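Local coordinates for protein KLLA0B12012p (PDB 6Y3P) that forms the C-terminal ATP-grasp domain of Pby1, a direct partner of the mRNA decapping enzyme Dcp2, and probably binds ATP, at residues Trp141-Ser146 / Gln164-Ser169; Asp122-Asn127 / Lys158-Leu163; Glu108-Asp113 / Arg131-Ser136; Ile196-Leu201 / Lys342-Asn347. All coordinates share one frame; numbering follows the deposited sequence.

Interaction 1: residues Trp141-Ser146 / Gln164-Ser169; sequences WILKPS and QAIFDS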
# COMPACT_ATOMS: atom_id res chain seq x y z
N TRP A 141 -15.04 -7.92 12.26
CA TRP A 141 -13.65 -8.06 12.63
C TRP A 141 -13.19 -9.44 12.38
O TRP A 141 -13.97 -10.39 12.34
CB TRP A 141 -13.45 -7.75 14.14
CG TRP A 141 -13.87 -6.38 14.53
CD1 TRP A 141 -15.11 -5.98 14.94
CD2 TRP A 141 -13.08 -5.19 14.40
NE1 TRP A 141 -15.14 -4.61 15.08
CE2 TRP A 141 -13.90 -4.10 14.79
CE3 TRP A 141 -11.74 -4.94 14.06
CZ2 TRP A 141 -13.40 -2.79 14.89
CZ3 TRP A 141 -11.26 -3.63 14.13
CH2 TRP A 141 -12.09 -2.58 14.55
N ILE A 142 -11.91 -9.56 12.27
CA ILE A 142 -11.29 -10.84 12.09
C ILE A 142 -10.16 -10.98 13.12
O ILE A 142 -9.44 -10.01 13.40
CB ILE A 142 -10.94 -11.02 10.59
CG1 ILE A 142 -11.07 -12.47 10.21
CG2 ILE A 142 -9.61 -10.39 10.14
CD1 ILE A 142 -11.63 -12.58 8.97
N LEU A 143 -10.13 -12.14 13.81
CA LEU A 143 -9.12 -12.49 14.80
C LEU A 143 -8.08 -13.38 14.11
O LEU A 143 -8.34 -14.56 13.87
CB LEU A 143 -9.74 -13.17 16.03
CG LEU A 143 -8.74 -13.65 17.11
CD1 LEU A 143 -8.15 -12.48 17.91
CD2 LEU A 143 -9.36 -14.69 18.01
N LYS A 144 -6.92 -12.79 13.72
CA LYS A 144 -5.85 -13.47 13.00
C LYS A 144 -4.73 -13.84 13.96
O LYS A 144 -4.08 -12.93 14.49
CB LYS A 144 -5.25 -12.58 11.89
CG LYS A 144 -6.22 -12.05 10.83
CD LYS A 144 -5.79 -10.64 10.39
CE LYS A 144 -5.33 -10.56 8.95
NZ LYS A 144 -3.93 -11.02 8.78
N PRO A 145 -4.44 -15.16 14.17
CA PRO A 145 -3.30 -15.51 15.01
C PRO A 145 -2.04 -15.21 14.19
O PRO A 145 -1.86 -15.82 13.13
CB PRO A 145 -3.49 -17.02 15.27
CG PRO A 145 -4.83 -17.37 14.67
CD PRO A 145 -5.08 -16.36 13.61
N SER A 146 -1.24 -14.20 14.62
CA SER A 146 -0.02 -13.70 13.95
C SER A 146 0.89 -14.79 13.35
O SER A 146 1.52 -14.57 12.32
CB SER A 146 0.78 -12.80 14.88
OG SER A 146 0.33 -11.46 14.79
N GLN A 164 -15.00 -13.39 23.07
CA GLN A 164 -14.87 -14.14 24.32
C GLN A 164 -15.20 -15.63 24.11
O GLN A 164 -14.50 -16.48 24.65
CB GLN A 164 -15.76 -13.51 25.42
CG GLN A 164 -15.70 -14.21 26.81
CD GLN A 164 -14.32 -14.17 27.43
OE1 GLN A 164 -13.84 -13.12 27.87
NE2 GLN A 164 -13.65 -15.29 27.46
N ALA A 165 -16.25 -15.94 23.32
CA ALA A 165 -16.69 -17.29 22.98
C ALA A 165 -15.66 -17.98 22.08
O ALA A 165 -15.42 -19.18 22.24
CB ALA A 165 -18.05 -17.24 22.29
N ILE A 166 -15.02 -17.22 21.17
CA ILE A 166 -13.98 -17.75 20.29
C ILE A 166 -12.80 -18.24 21.16
O ILE A 166 -12.39 -19.40 21.04
CB ILE A 166 -13.53 -16.71 19.23
CG1 ILE A 166 -14.65 -16.41 18.21
CG2 ILE A 166 -12.24 -17.17 18.52
CD1 ILE A 166 -14.37 -15.20 17.31
N PHE A 167 -12.31 -17.35 22.08
CA PHE A 167 -11.20 -17.65 23.00
C PHE A 167 -11.49 -18.81 23.93
O PHE A 167 -10.59 -19.61 24.18
CB PHE A 167 -10.74 -16.40 23.78
CG PHE A 167 -9.68 -15.63 23.04
CD1 PHE A 167 -8.35 -16.01 23.12
CD2 PHE A 167 -10.02 -14.60 22.18
CE1 PHE A 167 -7.37 -15.34 22.38
CE2 PHE A 167 -9.04 -13.90 21.47
CZ PHE A 167 -7.73 -14.29 21.55
N ASP A 168 -12.72 -18.90 24.46
CA ASP A 168 -13.18 -19.98 25.33
C ASP A 168 -13.12 -21.32 24.60
O ASP A 168 -12.69 -22.32 25.18
CB ASP A 168 -14.64 -19.71 25.77
CG ASP A 168 -14.86 -18.67 26.85
OD1 ASP A 168 -13.87 -18.10 27.34
OD2 ASP A 168 -16.03 -18.41 27.20
N SER A 169 -13.55 -21.33 23.31
CA SER A 169 -13.55 -22.52 22.47
C SER A 169 -12.14 -22.99 22.08
O SER A 169 -11.98 -24.15 21.69
CB SER A 169 -14.44 -22.33 21.24
OG SER A 169 -13.82 -21.57 20.22

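Interaction 2: residues Asp122-Asn127 / Lys158-Leu163; sequences DALDEN and KTIEQL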
# COMPACT_ATOMS: atom_id res chain seq x y z
N ASP A 122 -8.69 -8.16 30.28
CA ASP A 122 -7.49 -7.41 30.66
C ASP A 122 -6.67 -7.05 29.42
O ASP A 122 -6.05 -5.99 29.39
CB ASP A 122 -6.61 -8.22 31.61
CG ASP A 122 -7.22 -8.54 32.97
OD1 ASP A 122 -8.43 -8.26 33.16
OD2 ASP A 122 -6.48 -9.08 33.83
N ALA A 123 -6.67 -7.94 28.42
CA ALA A 123 -5.96 -7.73 27.16
C ALA A 123 -6.62 -6.60 26.36
O ALA A 123 -5.92 -5.83 25.70
CB ALA A 123 -5.94 -9.01 26.36
N LEU A 124 -7.97 -6.46 26.47
CA LEU A 124 -8.74 -5.40 25.82
C LEU A 124 -8.48 -4.03 26.46
O LEU A 124 -8.64 -2.99 25.80
CB LEU A 124 -10.25 -5.73 25.76
CG LEU A 124 -10.66 -6.98 24.92
CD1 LEU A 124 -12.16 -7.17 24.93
CD2 LEU A 124 -10.20 -6.89 23.48
N ASP A 125 -8.03 -4.02 27.72
CA ASP A 125 -7.67 -2.79 28.42
C ASP A 125 -6.26 -2.35 28.01
O ASP A 125 -6.08 -1.19 27.69
CB ASP A 125 -7.84 -2.96 29.93
CG ASP A 125 -9.25 -3.36 30.32
OD1 ASP A 125 -10.20 -3.01 29.58
OD2 ASP A 125 -9.41 -4.07 31.34
N GLU A 126 -5.32 -3.30 27.88
CA GLU A 126 -3.93 -3.10 27.43
C GLU A 126 -3.85 -2.57 25.95
O GLU A 126 -2.77 -2.26 25.45
CB GLU A 126 -3.14 -4.41 27.60
CG GLU A 126 -1.64 -4.25 27.81
CD GLU A 126 -0.81 -5.46 27.43
OE1 GLU A 126 -0.90 -5.91 26.26
OE2 GLU A 126 -0.05 -5.95 28.30
N ASN A 127 -5.01 -2.49 25.25
CA ASN A 127 -5.20 -1.94 23.91
C ASN A 127 -6.59 -1.28 23.93
O ASN A 127 -7.55 -1.84 23.41
CB ASN A 127 -5.06 -2.99 22.80
CG ASN A 127 -4.83 -2.40 21.41
OD1 ASN A 127 -5.46 -1.41 21.01
ND2 ASN A 127 -3.92 -2.98 20.64
N LYS A 158 -18.13 -9.78 15.77
CA LYS A 158 -18.53 -8.37 15.79
C LYS A 158 -18.53 -7.80 17.21
O LYS A 158 -18.37 -6.59 17.36
CB LYS A 158 -19.92 -8.18 15.16
CG LYS A 158 -19.93 -8.27 13.63
CD LYS A 158 -21.04 -7.41 13.02
CE LYS A 158 -22.43 -7.99 13.16
NZ LYS A 158 -22.55 -9.34 12.55
N THR A 159 -18.74 -8.64 18.24
CA THR A 159 -18.80 -8.18 19.65
C THR A 159 -17.76 -8.83 20.60
O THR A 159 -17.21 -9.91 20.32
CB THR A 159 -20.23 -8.37 20.21
OG1 THR A 159 -20.50 -9.76 20.34
CG2 THR A 159 -21.31 -7.73 19.32
N ILE A 160 -17.55 -8.17 21.75
CA ILE A 160 -16.67 -8.64 22.82
C ILE A 160 -17.08 -10.05 23.26
O ILE A 160 -16.19 -10.89 23.38
CB ILE A 160 -16.57 -7.61 23.98
CG1 ILE A 160 -15.87 -6.32 23.47
CG2 ILE A 160 -15.85 -8.20 25.20
CD1 ILE A 160 -15.77 -5.06 24.39
N GLU A 161 -18.39 -10.33 23.44
CA GLU A 161 -18.89 -11.68 23.82
C GLU A 161 -18.57 -12.74 22.76
O GLU A 161 -18.12 -13.84 23.11
CB GLU A 161 -20.39 -11.70 24.20
CG GLU A 161 -21.27 -10.71 23.45
CD GLU A 161 -21.51 -9.36 24.11
OE1 GLU A 161 -20.62 -8.48 24.02
OE2 GLU A 161 -22.62 -9.17 24.67
N GLN A 162 -18.73 -12.37 21.47
CA GLN A 162 -18.40 -13.25 20.36
C GLN A 162 -16.88 -13.59 20.39
O GLN A 162 -16.51 -14.76 20.35
CB GLN A 162 -18.83 -12.63 19.03
CG GLN A 162 -20.30 -12.83 18.74
CD GLN A 162 -20.87 -11.83 17.76
OE1 GLN A 162 -20.18 -10.94 17.22
NE2 GLN A 162 -22.17 -11.93 17.52
N LEU A 163 -16.03 -12.57 20.59
CA LEU A 163 -14.59 -12.74 20.74
C LEU A 163 -14.27 -13.60 21.96
O LEU A 163 -13.41 -14.48 21.88
CB LEU A 163 -13.90 -11.38 20.85
CG LEU A 163 -12.38 -11.36 20.80
CD1 LEU A 163 -11.83 -12.03 19.50
CD2 LEU A 163 -11.86 -9.95 20.93

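Interaction 3: residues Glu108-Asp113 / Arg131-Ser136; sequences ESFNID and RQELES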
# COMPACT_ATOMS: atom_id res chain seq x y z
N GLU A 108 -8.80 -0.61 10.08
CA GLU A 108 -7.99 -0.57 11.29
C GLU A 108 -7.52 -1.97 11.65
O GLU A 108 -8.20 -2.95 11.34
CB GLU A 108 -8.81 -0.04 12.47
CG GLU A 108 -9.31 1.37 12.32
CD GLU A 108 -10.27 1.74 13.42
OE1 GLU A 108 -11.39 1.17 13.43
OE2 GLU A 108 -9.90 2.54 14.30
N SER A 109 -6.36 -2.05 12.30
CA SER A 109 -5.80 -3.28 12.83
C SER A 109 -5.23 -2.96 14.20
O SER A 109 -4.87 -1.81 14.48
CB SER A 109 -4.73 -3.85 11.91
OG SER A 109 -3.69 -2.91 11.70
N PHE A 110 -5.22 -3.96 15.07
CA PHE A 110 -4.71 -3.84 16.43
C PHE A 110 -3.96 -5.10 16.76
O PHE A 110 -4.19 -6.12 16.13
CB PHE A 110 -5.84 -3.64 17.43
CG PHE A 110 -6.77 -2.48 17.13
CD1 PHE A 110 -7.91 -2.67 16.37
CD2 PHE A 110 -6.49 -1.21 17.61
CE1 PHE A 110 -8.77 -1.60 16.09
CE2 PHE A 110 -7.35 -0.14 17.33
CZ PHE A 110 -8.49 -0.34 16.58
N ASN A 111 -3.04 -5.01 17.72
CA ASN A 111 -2.25 -6.13 18.19
C ASN A 111 -2.68 -6.46 19.61
O ASN A 111 -2.77 -5.58 20.46
CB ASN A 111 -0.76 -5.84 18.08
CG ASN A 111 -0.19 -6.34 16.78
OD1 ASN A 111 -0.27 -5.68 15.74
ND2 ASN A 111 0.34 -7.56 16.81
N ILE A 112 -3.05 -7.72 19.83
CA ILE A 112 -3.50 -8.19 21.13
C ILE A 112 -2.65 -9.38 21.59
O ILE A 112 -2.17 -10.16 20.77
CB ILE A 112 -5.04 -8.43 21.17
CG1 ILE A 112 -5.56 -8.54 22.61
CG2 ILE A 112 -5.50 -9.62 20.31
CD1 ILE A 112 -6.62 -7.58 22.92
N ASP A 113 -2.42 -9.47 22.90
CA ASP A 113 -1.69 -10.56 23.53
C ASP A 113 -2.62 -11.17 24.56
O ASP A 113 -2.99 -10.50 25.53
CB ASP A 113 -0.38 -10.08 24.18
CG ASP A 113 0.69 -9.53 23.24
OD1 ASP A 113 0.74 -9.98 22.06
OD2 ASP A 113 1.51 -8.70 23.69
N ARG A 131 -10.74 -1.85 22.38
CA ARG A 131 -11.90 -2.04 23.28
C ARG A 131 -13.05 -1.13 22.86
O ARG A 131 -14.18 -1.60 22.70
CB ARG A 131 -11.50 -1.76 24.74
CG ARG A 131 -12.65 -1.70 25.76
CD ARG A 131 -13.05 -3.06 26.29
NE ARG A 131 -13.47 -3.01 27.68
CZ ARG A 131 -13.26 -3.99 28.56
NH1 ARG A 131 -13.67 -3.87 29.82
NH2 ARG A 131 -12.63 -5.10 28.19
N GLN A 132 -12.74 0.17 22.67
CA GLN A 132 -13.68 1.22 22.31
C GLN A 132 -14.32 0.97 20.96
O GLN A 132 -15.51 1.20 20.81
CB GLN A 132 -12.99 2.58 22.35
CG GLN A 132 -13.91 3.66 22.90
CD GLN A 132 -13.19 4.91 23.28
OE1 GLN A 132 -12.20 5.32 22.65
NE2 GLN A 132 -13.76 5.62 24.24
N GLU A 133 -13.54 0.46 20.02
CA GLU A 133 -14.01 0.11 18.69
C GLU A 133 -15.04 -1.03 18.75
O GLU A 133 -16.11 -0.92 18.16
CB GLU A 133 -12.81 -0.29 17.82
CG GLU A 133 -11.98 0.89 17.33
CD GLU A 133 -12.67 1.81 16.33
OE1 GLU A 133 -13.49 1.31 15.53
OE2 GLU A 133 -12.39 3.03 16.36
N LEU A 134 -14.70 -2.13 19.46
CA LEU A 134 -15.55 -3.32 19.63
C LEU A 134 -16.86 -2.95 20.34
O LEU A 134 -17.92 -3.48 20.01
CB LEU A 134 -14.77 -4.38 20.43
CG LEU A 134 -14.00 -5.49 19.67
CD1 LEU A 134 -13.45 -5.04 18.32
CD2 LEU A 134 -12.92 -6.06 20.54
N GLU A 135 -16.76 -2.02 21.32
CA GLU A 135 -17.89 -1.51 22.11
C GLU A 135 -18.85 -0.69 21.26
O GLU A 135 -20.05 -0.71 21.53
CB GLU A 135 -17.39 -0.69 23.29
CG GLU A 135 -17.18 -1.54 24.52
CD GLU A 135 -16.77 -0.79 25.77
OE1 GLU A 135 -15.96 -1.34 26.54
OE2 GLU A 135 -17.28 0.34 25.98
N SER A 136 -18.33 -0.02 20.20
CA SER A 136 -19.11 0.80 19.26
C SER A 136 -20.09 -0.04 18.43
O SER A 136 -21.10 0.49 17.97
CB SER A 136 -18.19 1.67 18.39
OG SER A 136 -18.18 1.30 17.02

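Interaction 4: residues Ile196-Leu201 / Lys342-Asn347; sequences IVQEYL and KLLEVN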
# COMPACT_ATOMS: atom_id res chain seq x y z
N ILE A 196 -3.70 -10.50 15.80
CA ILE A 196 -4.06 -9.24 15.17
C ILE A 196 -5.58 -9.26 15.03
O ILE A 196 -6.17 -10.29 14.68
CB ILE A 196 -3.32 -8.93 13.82
CG1 ILE A 196 -1.79 -8.79 14.05
CG2 ILE A 196 -3.89 -7.65 13.15
CD1 ILE A 196 -0.90 -8.88 12.80
N VAL A 197 -6.21 -8.16 15.39
CA VAL A 197 -7.64 -7.95 15.25
C VAL A 197 -7.73 -6.93 14.12
O VAL A 197 -7.30 -5.78 14.25
CB VAL A 197 -8.31 -7.50 16.56
CG1 VAL A 197 -9.76 -7.09 16.31
CG2 VAL A 197 -8.23 -8.61 17.62
N GLN A 198 -8.20 -7.40 12.97
CA GLN A 198 -8.27 -6.59 11.77
C GLN A 198 -9.72 -6.38 11.35
O GLN A 198 -10.48 -7.34 11.30
CB GLN A 198 -7.45 -7.30 10.66
CG GLN A 198 -7.48 -6.68 9.25
CD GLN A 198 -6.30 -5.81 8.92
OE1 GLN A 198 -6.45 -4.70 8.41
NE2 GLN A 198 -5.08 -6.31 9.14
N GLU A 199 -10.09 -5.13 11.02
CA GLU A 199 -11.42 -4.82 10.50
C GLU A 199 -11.64 -5.68 9.27
O GLU A 199 -10.75 -5.83 8.43
CB GLU A 199 -11.54 -3.35 10.15
CG GLU A 199 -12.96 -2.98 9.76
CD GLU A 199 -13.19 -1.53 9.42
OE1 GLU A 199 -14.27 -1.23 8.86
OE2 GLU A 199 -12.31 -0.69 9.73
N TYR A 200 -12.80 -6.31 9.22
CA TYR A 200 -13.13 -7.22 8.13
C TYR A 200 -14.24 -6.67 7.24
O TYR A 200 -15.27 -6.21 7.74
CB TYR A 200 -13.45 -8.62 8.71
CG TYR A 200 -14.05 -9.60 7.74
CD1 TYR A 200 -13.25 -10.28 6.82
CD2 TYR A 200 -15.41 -9.90 7.76
CE1 TYR A 200 -13.81 -11.21 5.92
CE2 TYR A 200 -15.97 -10.80 6.87
CZ TYR A 200 -15.17 -11.44 5.94
OH TYR A 200 -15.75 -12.35 5.09
N LEU A 201 -14.03 -6.75 5.94
CA LEU A 201 -14.98 -6.34 4.91
C LEU A 201 -15.88 -7.56 4.52
O LEU A 201 -15.49 -8.40 3.70
CB LEU A 201 -14.21 -5.76 3.72
CG LEU A 201 -15.04 -5.05 2.67
CD1 LEU A 201 -14.91 -3.59 2.81
CD2 LEU A 201 -14.62 -5.47 1.29
N LYS A 342 -11.34 0.87 0.84
CA LYS A 342 -10.81 0.77 2.17
C LYS A 342 -9.35 0.48 2.06
O LYS A 342 -8.97 -0.50 1.46
CB LYS A 342 -11.61 -0.21 3.05
CG LYS A 342 -12.63 0.57 3.92
CD LYS A 342 -13.83 -0.25 4.39
CE LYS A 342 -14.79 0.55 5.26
NZ LYS A 342 -14.22 0.92 6.59
N LEU A 343 -8.51 1.41 2.56
CA LEU A 343 -7.07 1.19 2.53
C LEU A 343 -6.69 0.07 3.49
O LEU A 343 -7.08 0.09 4.66
CB LEU A 343 -6.24 2.46 2.79
CG LEU A 343 -4.72 2.29 2.74
CD1 LEU A 343 -4.23 1.94 1.33
CD2 LEU A 343 -4.02 3.52 3.27
N LEU A 344 -5.95 -0.91 2.98
CA LEU A 344 -5.51 -2.03 3.76
C LEU A 344 -4.05 -1.85 4.16
O LEU A 344 -3.72 -2.00 5.33
CB LEU A 344 -5.75 -3.34 2.98
CG LEU A 344 -5.21 -4.63 3.60
CD1 LEU A 344 -6.00 -5.05 4.86
CD2 LEU A 344 -5.19 -5.74 2.56
N GLU A 345 -3.17 -1.57 3.18
CA GLU A 345 -1.72 -1.44 3.43
C GLU A 345 -1.00 -0.70 2.32
O GLU A 345 -1.53 -0.52 1.21
CB GLU A 345 -1.07 -2.82 3.61
CG GLU A 345 -1.11 -3.69 2.36
CD GLU A 345 -0.83 -5.17 2.54
OE1 GLU A 345 -0.26 -5.54 3.59
OE2 GLU A 345 -1.15 -5.95 1.62
N VAL A 346 0.23 -0.30 2.64
CA VAL A 346 1.15 0.39 1.75
C VAL A 346 2.39 -0.51 1.71
O VAL A 346 2.93 -0.86 2.75
CB VAL A 346 1.44 1.83 2.25
CG1 VAL A 346 2.49 2.54 1.40
CG2 VAL A 346 0.16 2.67 2.34
N ASN A 347 2.77 -0.95 0.52
CA ASN A 347 3.93 -1.81 0.32
C ASN A 347 5.03 -1.07 -0.42
O ASN A 347 4.81 -0.50 -1.50
CB ASN A 347 3.55 -3.10 -0.45
CG ASN A 347 2.54 -3.95 0.26
OD1 ASN A 347 2.81 -4.54 1.32
ND2 ASN A 347 1.35 -4.02 -0.29

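Interaction 1: residues Trp141-Ser146 / Gln164-Ser169
Leu-143 sets its CG opposite the backbone N (chi1 177°), which sends both methyls off the strand toward Ile-166 and Phe-167. Ile-166 likewise has CG2 opposite its own backbone N, while CG1 takes the place beside that N. It is this branch methyl, CG2, that meets the leucine. CD2 of Leu-143 lies 3.8 Å from CG2 of Ile-166, and the two side chains lie alongside, running opposite ways. The same CD2 is 3.6 Å from CE2 of Phe-167. The second methyl, CD1 of Leu-143, stands 3.9 Å from CE2 of Phe-167. Both leucine methyls thus meet the CE2-CZ part of the ring. The CA-CB bond of Phe-167 does not point at the strand, and it is the far end of the ring that reaches across. The contact is purely apolar and buried. It packs helix 160-171 on the antiparallel sheet that holds strands 109-113, 194-200, 140-145 and 154-157, within the ATP-grasp fold. Phe-195 of strand 194-200 makes an edge-to-face pair with Phe-167. Leu-120 of helix 120-125 also touches Phe-167. Polar groups gather elsewhere on the helix. NE2 of Gln-164 donates to OD1 of Asp-168, one turn on, at 2.8 Å. The amide reaches OD1 from above the carboxylate plane, 42° out of it. NE2 also bonds to the backbone O of Ala-117. OG of Ser-169 donates to the backbone O of Ile-166 at 2.7 Å, and Arg-155 bonds to the same OG through NH1.

Interaction 2: residues Asp122-Asn127 / Lys158-Leu163
Leu-124 meets Ile-160 and Leu-163 where helix 120-125 packs on the first turn of helix 160-171. The second helix opens with a capping box formed by Thr-159 and Gln-162. The tight part is a methyl contact. CD1 of Leu-124 lies 3.8 Å from CG2 of Ile-160 and touches CG1 of that residue less closely. Leu-124 carries CG opposite its carbonyl carbon (chi1 -63°), and its two methyls divide the work. CD1 goes to Ile-160, while CD2 faces Leu-163 more loosely, with CD2 of Leu-124 at 4.3 Å from CD2 of Leu-163. Leu-124 and Leu-163 are buried. Ile-112 of strand 109-113 backs Leu-124, and Phe-157 of strand 154-157 backs Leu-163. Ile-160 is only partly covered, and Leu-134 and Glu-135 of helix 128-136 touch it. The solvent side is charged. Asp-122, Asp-125 and Glu-126 lie exposed on the first segment, and Glu-161 does so on the second. At the helix start the bond from N of Gln-162 to OG1 of Thr-159 is weak, at 3.3 Å. The return grip is firmer. OE1 of Gln-162 accepts from N of Lys-158 at 2.8 Å and from N of Thr-159 at 2.9 Å, the N of Thr-159 lying 41° out of the side-chain carbonyl plane of Gln-162.

Interaction 3: residues Glu108-Asp113 / Arg131-Ser136
The carboxylates of Glu-108 and Glu-133 come from opposite directions and meet with their planes almost square, 89° apart. OE1 of Glu-108 is 3.0 Å from OE1 of Glu-133, and OE2 of Glu-108 is 3.3 Å from OE2 of Glu-133. The ring of Phe-110 lies closer to parallel with the Glu-133 carboxylate, the planes differing by 26°. It touches the aliphatic part of that side chain, with CZ of Phe-110 3.8 Å from CG of Glu-133. Glu-133 bends at chi2 (-68°), which lets CG rest by the ring while the carboxylate turns to Glu-108. Glu-108 is extended beyond CG and reaches out to meet it. All four oxygens are acceptors, so neither close pair is a hydrogen bond. Lys-139 makes a salt bridge to OE1 of Glu-108 and a long, weak ion pair with OE1 of Glu-133. Its charge should offset part of the repulsion between the two acids. On another side of the helix, NE of Arg-131 forms a salt bridge to OE1 of Glu-135 at 3.2 Å. Helix 128-136 here packs against strand 109-113, an outermost strand of its antiparallel sheet in the ATP-grasp fold. Trp-141 of strand 140-145 touches Glu-108, Phe-110, Glu-133 and Leu-134. Leu-134 also meets Leu-124 of helix 120-125 and Leu-163 of helix 160-171.

Interaction 4: residues Ile196-Leu201 / Lys342-Asn347
Glu-199 and Lys-342 stand roughly square to each other and form a salt bridge. NZ of Lys-342 donates to OE1 of Glu-199 at 3.1 Å. It arrives on the syn side of that oxygen, 35° out of the carboxylate plane. Glu-199 has CG opposite its backbone N (chi1 -173°) and runs on extended, so the acid reaches well off its strand. Lys-342 is straight until it bends at chi4 (-68°), which turns the ammonium toward the acid. NZ also bonds to the backbone O of Arg-104, so two oxygens hold the buried lysine end. The chain below NZ serves as an apolar surface. Leu-201 crosses it obliquely, with CD1 of Leu-201 3.8 Å from CD of Lys-342. Gln-198 and Leu-344 again stand roughly at right angles. CD1 of Leu-344 is 3.6 Å from OE1 of Gln-198, a packing contact. The polar partner of that OE1 is Lys-83, whose NZ also bonds to the backbone O of Leu-344 and so links both segments. Leu-344 and Glu-345 form a classic beta bulge opposite Asp-332. The contact joins two separate sheets, consistent with the two halves that flank the nucleotide cleft in ATP-grasp proteins. Strand 194-200 lies between strands 109-113 and 140-145 in one sheet, and strand 341-347 pairs antiparallel with strand 326-335 in the other.

How the interactions relate
From the N terminus, interaction 3 closes first, bringing helix 128-136 back to strand 109-113. Interaction 2 opens inside that loop at 122-127 and closes at 158-163, so the two cross. Interaction 1 opens at 141-146, before interaction 2 has closed, and ends at 164-169, which makes a second crossing. Interactions 3 and 1 are in series. These three short loops tie helices 120-125, 128-136 and 160-171 to one another and to one antiparallel sheet. Interaction 4 follows in series with all of them. Its strand 194-200 bonds to both 109-113 and 140-145, and its much longer loop carries that sheet to the separate sheet of strand 341-347.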